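PDB 3EOZ: putative Phosphoglycerate mutase from Plasmodium falciparum, which probably dephosphorylates proteins at serine or threonine as a histidine phosphatase, and may also have phosphoglycerate mutase activity. Local coordinates for residues 102-107 and 153-158; 129-134 and 160-165. One frame throughout, in Å; residues are numbered along the deposited sequence.

Contact 1: 102-107 and 153-158; sequences LNEGTP and ICHGNV. With PO4 (phosphate ion), chain E.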
loop_
_atom_site.group_PDB
_atom_site.type_symbol
_atom_site.label_atom_id
_atom_site.label_comp_id
_atom_site.label_asym_id
_atom_site.label_seq_id
_atom_site.Cartn_x
_atom_site.Cartn_y
_atom_site.Cartn_z
ATOM N N LEU B 102 -19.209 -3.860 -17.595
ATOM C CA LEU B 102 -18.263 -2.874 -17.067
ATOM C C LEU B 102 -18.920 -1.724 -16.288
ATOM O O LEU B 102 -18.225 -0.848 -15.776
ATOM C CB LEU B 102 -17.427 -2.267 -18.210
ATOM C CG LEU B 102 -16.351 -3.120 -18.884
ATOM C CD1 LEU B 102 -15.784 -2.385 -20.053
ATOM C CD2 LEU B 102 -15.218 -3.523 -17.908
ATOM N N ASN B 103 -20.246 -1.712 -16.201
ATOM C CA ASN B 103 -20.959 -0.671 -15.448
ATOM C C ASN B 103 -20.568 -0.636 -13.985
ATOM O O ASN B 103 -20.552 -1.670 -13.319
ATOM C CB ASN B 103 -22.469 -0.886 -15.506
ATOM C CG ASN B 103 -23.073 -0.496 -16.845
ATOM O OD1 ASN B 103 -22.369 -0.154 -17.803
ATOM N ND2 ASN B 103 -24.391 -0.544 -16.915
ATOM N N GLU B 104 -20.289 0.566 -13.492
ATOM C CA GLU B 104 -19.976 0.815 -12.083
ATOM C C GLU B 104 -21.069 0.383 -11.132
ATOM O O GLU B 104 -20.793 0.048 -9.980
ATOM C CB GLU B 104 -19.790 2.309 -11.871
ATOM C CG GLU B 104 -21.109 3.078 -12.011
ATOM C CD GLU B 104 -20.915 4.517 -12.385
ATOM O OE1 GLU B 104 -20.012 4.789 -13.216
ATOM O OE2 GLU B 104 -21.678 5.370 -11.859
ATOM N N GLY B 105 -22.317 0.449 -11.582
ATOM C CA GLY B 105 -23.445 0.111 -10.731
ATOM C C GLY B 105 -23.604 1.025 -9.519
ATOM O O GLY B 105 -22.953 2.072 -9.401
ATOM N N THR B 106 -24.440 0.583 -8.591
ATOM C CA THR B 106 -25.018 1.465 -7.603
ATOM C C THR B 106 -24.366 1.366 -6.219
ATOM O O THR B 106 -24.145 0.270 -5.694
ATOM C CB THR B 106 -26.529 1.169 -7.500
ATOM O OG1 THR B 106 -26.744 -0.257 -7.400
ATOM C CG2 THR B 106 -27.256 1.728 -8.747
ATOM N N PRO B 107 -24.073 2.515 -5.605
ATOM C CA PRO B 107 -23.549 2.453 -4.254
ATOM C C PRO B 107 -24.683 2.092 -3.296
ATOM O O PRO B 107 -25.821 2.516 -3.507
ATOM C CB PRO B 107 -23.067 3.880 -4.009
ATOM C CG PRO B 107 -24.020 4.736 -4.801
ATOM C CD PRO B 107 -24.518 3.876 -5.961
ATOM N N ILE B 153 -11.583 0.165 -20.738
ATOM C CA ILE B 153 -11.762 1.416 -20.008
ATOM C C ILE B 153 -12.669 1.157 -18.823
ATOM O O ILE B 153 -13.702 0.505 -18.961
ATOM C CB ILE B 153 -12.304 2.542 -20.880
ATOM C CG1 ILE B 153 -11.347 2.775 -22.051
ATOM C CG2 ILE B 153 -12.456 3.825 -20.063
ATOM C CD1 ILE B 153 -11.704 3.967 -22.852
ATOM N N CYS B 154 -12.261 1.657 -17.660
ATOM C CA CYS B 154 -12.837 1.209 -16.387
ATOM C C CYS B 154 -13.124 2.339 -15.417
ATOM O O CYS B 154 -12.321 3.250 -15.236
ATOM C CB CYS B 154 -11.867 0.253 -15.690
ATOM S SG CYS B 154 -11.720 -1.364 -16.430
ATOM N N HIS B 155 -14.275 2.247 -14.774
ATOM C CA HIS B 155 -14.536 2.999 -13.563
ATOM C C HIS B 155 -13.556 2.519 -12.492
ATOM O O HIS B 155 -13.111 1.356 -12.505
ATOM C CB HIS B 155 -15.967 2.764 -13.105
ATOM C CG HIS B 155 -16.408 3.678 -12.006
ATOM N ND1 HIS B 155 -15.956 3.563 -10.704
ATOM C CD2 HIS B 155 -17.271 4.722 -12.011
ATOM C CE1 HIS B 155 -16.523 4.493 -9.958
ATOM N NE2 HIS B 155 -17.318 5.217 -10.727
ATOM N N GLY B 156 -13.214 3.419 -11.578
ATOM C CA GLY B 156 -12.287 3.110 -10.493
ATOM C C GLY B 156 -12.717 1.934 -9.643
ATOM O O GLY B 156 -11.865 1.147 -9.229
ATOM N N ASN B 157 -14.018 1.801 -9.381
ATOM C CA ASN B 157 -14.518 0.673 -8.606
ATOM C C ASN B 157 -14.329 -0.633 -9.373
ATOM O O ASN B 157 -14.201 -1.702 -8.777
ATOM C CB ASN B 157 -16.000 0.869 -8.243
ATOM C CG ASN B 157 -16.227 2.027 -7.261
ATOM O OD1 ASN B 157 -15.300 2.507 -6.615
ATOM N ND2 ASN B 157 -17.472 2.470 -7.154
ATOM N N VAL B 158 -14.329 -0.543 -10.704
ATOM C CA VAL B 158 -14.129 -1.718 -11.526
ATOM C C VAL B 158 -12.644 -2.097 -11.539
ATOM O O VAL B 158 -12.312 -3.248 -11.232
ATOM C CB VAL B 158 -14.689 -1.515 -12.954
ATOM C CG1 VAL B 158 -14.073 -2.548 -13.975
ATOM C CG2 VAL B 158 -16.214 -1.577 -12.899
HETATM P P PO4 E . -14.300 7.094 -12.248
HETATM O O1 PO4 E . -13.259 6.095 -12.708
HETATM O O2 PO4 E . -13.911 7.574 -10.870
HETATM O O3 PO4 E . -14.382 8.253 -13.223
HETATM O O4 PO4 E . -15.668 6.495 -12.185
HETATM O O HOH W 1 -16.183 0.490 -16.324
#
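The imidazole ring of His155 lies between Glu104 and a phosphate ion. On one face sits Glu104 CB, 3.8 Å from the centroid of the His155 ring, in a CH-pi contact offset toward the rim. Over the opposite face lies the phosphate, with P 3.8 Å above the plane of the His155 ring. The exact placing of its nearest oxygen is doubtful. At the ring edge, Asn157 N donates to His155 ND1 (2.9 Å, 168°) within the ring plane. His155 occupies the N-cap position of helix 156-166; this side-chain bond caps the helix and helps to hold the ring's rotation. Gly156 N, at this helix start, donates to phosphate O1 at 2.9 Å.

Glu104 CG stands between its own backbone N and carbonyl carbon (chi1 69°). The Glu104 chain crosses the ring at an angle, with the carboxylate plane turned 66° from it and OE1 3.0 Å from His155 CD2. OE1 also forms a salt bridge with Arg79. One water joins the backbones, donating to Leu102 O and accepting from His155 N. Apolar packing completes the contact: Leu102 CD2 meets Val158 CG1 at 4.2 Å. The site is consistent with the phosphate pocket of the histidine phosphatases. On strand 148-154, Ile153 bonds through its backbone to Tyr73 of strand 68-74, and Cys154 to Val27 of strand 22-28. Ile153 also packs on helix 78-88, while Leu102 and Val158 reach helix 114-139.

Contact 2: 129-134 and 160-165; sequences KRINKA and RYFLCR. With PO4 (phosphate ion), chain D.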
loop_
_atom_site.group_PDB
_atom_site.type_symbol
_atom_site.label_atom_id
_atom_site.label_comp_id
_atom_site.label_asym_id
_atom_site.label_seq_id
_atom_site.Cartn_x
_atom_site.Cartn_y
_atom_site.Cartn_z
ATOM N N LYS B 129 -22.647 -11.145 -10.374
ATOM C CA LYS B 129 -22.540 -11.970 -11.576
ATOM C C LYS B 129 -21.992 -11.161 -12.770
ATOM O O LYS B 129 -21.244 -11.685 -13.585
ATOM C CB LYS B 129 -23.869 -12.624 -11.934
ATOM N N ARG B 130 -22.341 -9.882 -12.827
ATOM C CA ARG B 130 -21.932 -9.019 -13.923
ATOM C C ARG B 130 -20.454 -8.689 -13.893
ATOM O O ARG B 130 -19.766 -8.857 -14.893
ATOM C CB ARG B 130 -22.727 -7.712 -13.908
ATOM C CG ARG B 130 -24.134 -7.828 -14.450
ATOM C CD ARG B 130 -24.821 -6.477 -14.403
ATOM N NE ARG B 130 -26.110 -6.564 -13.712
ATOM C CZ ARG B 130 -27.255 -7.001 -14.256
ATOM N NH1 ARG B 130 -28.361 -7.048 -13.513
ATOM N NH2 ARG B 130 -27.316 -7.395 -15.527
ATOM N N ILE B 131 -19.980 -8.198 -12.749
ATOM C CA ILE B 131 -18.573 -7.862 -12.590
ATOM C C ILE B 131 -17.676 -9.122 -12.697
ATOM O O ILE B 131 -16.570 -9.076 -13.306
ATOM C CB ILE B 131 -18.324 -7.050 -11.287
ATOM C CG1 ILE B 131 -16.953 -6.366 -11.328
ATOM C CG2 ILE B 131 -18.448 -7.919 -10.050
ATOM C CD1 ILE B 131 -16.816 -5.329 -12.433
ATOM N N ASN B 132 -18.164 -10.240 -12.153
ATOM C CA ASN B 132 -17.476 -11.513 -12.307
ATOM C C ASN B 132 -17.357 -11.950 -13.765
ATOM O O ASN B 132 -16.327 -12.473 -14.175
ATOM C CB ASN B 132 -18.166 -12.637 -11.544
ATOM C CG ASN B 132 -17.364 -13.923 -11.580
ATOM O OD1 ASN B 132 -16.402 -14.082 -10.827
ATOM N ND2 ASN B 132 -17.737 -14.842 -12.468
ATOM N N LYS B 133 -18.436 -11.751 -14.516
ATOM C CA LYS B 133 -18.478 -12.030 -15.929
ATOM C C LYS B 133 -17.470 -11.157 -16.694
ATOM O O LYS B 133 -16.779 -11.657 -17.560
ATOM C CB LYS B 133 -19.904 -11.829 -16.459
ATOM C CG LYS B 133 -20.087 -12.144 -17.960
ATOM C CD LYS B 133 -19.541 -13.516 -18.336
ATOM C CE LYS B 133 -19.882 -13.918 -19.779
ATOM N NZ LYS B 133 -19.065 -13.199 -20.786
ATOM N N ALA B 134 -17.391 -9.873 -16.366
ATOM C CA ALA B 134 -16.413 -8.993 -16.990
ATOM C C ALA B 134 -14.988 -9.413 -16.637
ATOM O O ALA B 134 -14.093 -9.398 -17.496
ATOM C CB ALA B 134 -16.639 -7.545 -16.574
ATOM N N ARG B 160 -10.554 -1.449 -9.324
ATOM C CA ARG B 160 -10.268 -1.894 -7.974
ATOM C C ARG B 160 -10.608 -3.351 -7.802
ATOM O O ARG B 160 -9.783 -4.120 -7.306
ATOM C CB ARG B 160 -11.054 -1.064 -6.959
ATOM C CG ARG B 160 -10.644 -1.341 -5.532
ATOM C CD ARG B 160 -11.123 -0.278 -4.581
ATOM N NE ARG B 160 -12.579 -0.260 -4.502
ATOM C CZ ARG B 160 -13.337 0.826 -4.633
ATOM N NH1 ARG B 160 -12.792 2.028 -4.853
ATOM N NH2 ARG B 160 -14.660 0.709 -4.536
ATOM N N TYR B 161 -11.818 -3.731 -8.197
ATOM C CA TYR B 161 -12.253 -5.130 -8.133
ATOM C C TYR B 161 -11.288 -6.002 -8.947
ATOM O O TYR B 161 -10.730 -6.948 -8.425
ATOM C CB TYR B 161 -13.693 -5.286 -8.641
ATOM C CG TYR B 161 -14.191 -6.723 -8.710
ATOM C CD1 TYR B 161 -13.886 -7.532 -9.789
ATOM C CD2 TYR B 161 -15.011 -7.259 -7.703
ATOM C CE1 TYR B 161 -14.340 -8.845 -9.860
ATOM C CE2 TYR B 161 -15.467 -8.571 -7.762
ATOM C CZ TYR B 161 -15.129 -9.358 -8.846
ATOM O OH TYR B 161 -15.572 -10.662 -8.922
ATOM N N PHE B 162 -11.065 -5.661 -10.212
ATOM C CA PHE B 162 -10.144 -6.426 -11.056
ATOM C C PHE B 162 -8.789 -6.649 -10.412
ATOM O O PHE B 162 -8.288 -7.764 -10.384
ATOM C CB PHE B 162 -9.927 -5.735 -12.423
ATOM C CG PHE B 162 -11.126 -5.788 -13.359
ATOM C CD1 PHE B 162 -12.227 -6.620 -13.110
ATOM C CD2 PHE B 162 -11.145 -5.002 -14.499
ATOM C CE1 PHE B 162 -13.304 -6.660 -13.983
ATOM C CE2 PHE B 162 -12.227 -5.042 -15.383
ATOM C CZ PHE B 162 -13.303 -5.871 -15.121
ATOM N N LEU B 163 -8.188 -5.586 -9.907
ATOM C CA LEU B 163 -6.800 -5.666 -9.448
ATOM C C LEU B 163 -6.703 -6.294 -8.073
ATOM O O LEU B 163 -5.783 -7.071 -7.814
ATOM C CB LEU B 163 -6.131 -4.293 -9.477
ATOM C CG LEU B 163 -5.873 -3.735 -10.882
ATOM C CD1 LEU B 163 -5.231 -2.353 -10.800
ATOM C CD2 LEU B 163 -4.986 -4.653 -11.669
ATOM N N CYS B 164 -7.645 -5.982 -7.187
ATOM C CA CYS B 164 -7.672 -6.676 -5.889
ATOM C C CYS B 164 -7.732 -8.182 -6.120
ATOM O O CYS B 164 -7.018 -8.969 -5.473
ATOM C CB CYS B 164 -8.856 -6.226 -5.007
ATOM S SG CYS B 164 -8.621 -4.606 -4.248
ATOM N N ARG B 165 -8.575 -8.568 -7.069
ATOM C CA ARG B 165 -8.781 -9.970 -7.380
ATOM C C ARG B 165 -7.581 -10.570 -8.150
ATOM O O ARG B 165 -7.016 -11.576 -7.728
ATOM C CB ARG B 165 -10.091 -10.124 -8.135
ATOM C CG ARG B 165 -10.384 -11.529 -8.499
ATOM C CD ARG B 165 -11.814 -11.723 -8.990
ATOM N NE ARG B 165 -11.973 -13.115 -9.423
ATOM C CZ ARG B 165 -13.081 -13.626 -9.936
ATOM N NH1 ARG B 165 -14.158 -12.868 -10.095
ATOM N NH2 ARG B 165 -13.098 -14.892 -10.317
HETATM P P PO4 D . -8.935 -15.525 -9.551
HETATM O O1 PO4 D . -8.140 -16.332 -8.545
HETATM O O2 PO4 D . -7.984 -14.848 -10.524
HETATM O O3 PO4 D . -9.838 -16.465 -10.305
HETATM O O4 PO4 D . -9.812 -14.551 -8.795
#
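Ile131 and Tyr161 form the apolar centre where helices 114-139 and 156-166 cross. Ile131 CG1 lies over one face of the Tyr161 ring, 3.8 Å from the centroid, in a CH-pi contact. With CG1 anti to the backbone N (chi1 -164°), Ile131 also brings CG2 over the other end of the ring, 3.8 Å from Tyr161 CZ. Its CD1 continues to Phe162 CE1 at 4.1 Å. Ala134 CB touches the edge of the Phe162 ring at CZ (4.0 Å).

The polar side is built on Arg165, extended from CG to NE. Its NH1 donates to Asn132 OD1 (2.7 Å, 168°), close to the guanidinium plane but tilted from the amide carbonyl plane. The same NH1 donates to Tyr161 OH at 2.9 Å, less straight. Arg165 NE donates to phosphate O4 at 2.7 Å.

Further out, Glu136 receives a weak bond from Asn132 ND2, and Tyr135 OH also binds this phosphate. Phe162 packs edge-to-face with Phe139 and also on Leu26 of strand 22-28, so the contact lies against the sheet. Tyr161 packs on Ser178 of the second subunit. The axes of helices 129-134 and 160-165 come within 10.8 Å, at a crossing angle of -63°. Two bonds from NH1 and one from NE fix the orientation of the guanidinium. The phosphate, probably from the crystallisation liquor, would offset the positive charge of Arg165 and marks a site that can take an anion.

The centres of contacts 1 and 2 lie about 10 Å apart, and both use helix 156-166. Contact 1 takes its N-terminal end, just after strand 148-154 in the mixed sheet. Contact 2 takes later turns. Their segments alternate along the chain: 102-107, 129-134, 153-158, then 160-165. The two contacts touch directly. Val158 CG2 packs on Ile131 CD1 at 3.8 Å, and Cys154 SG on Phe162 CE2 at 3.9 Å. Helix 114-139 therefore backs the helix whose start binds one phosphate. The second phosphate sits at Arg165, on a separate site. Together they pack loop 102-107 and helix 114-139 against helix 156-166, within the alpha/beta fold of this histidine phosphatase domain.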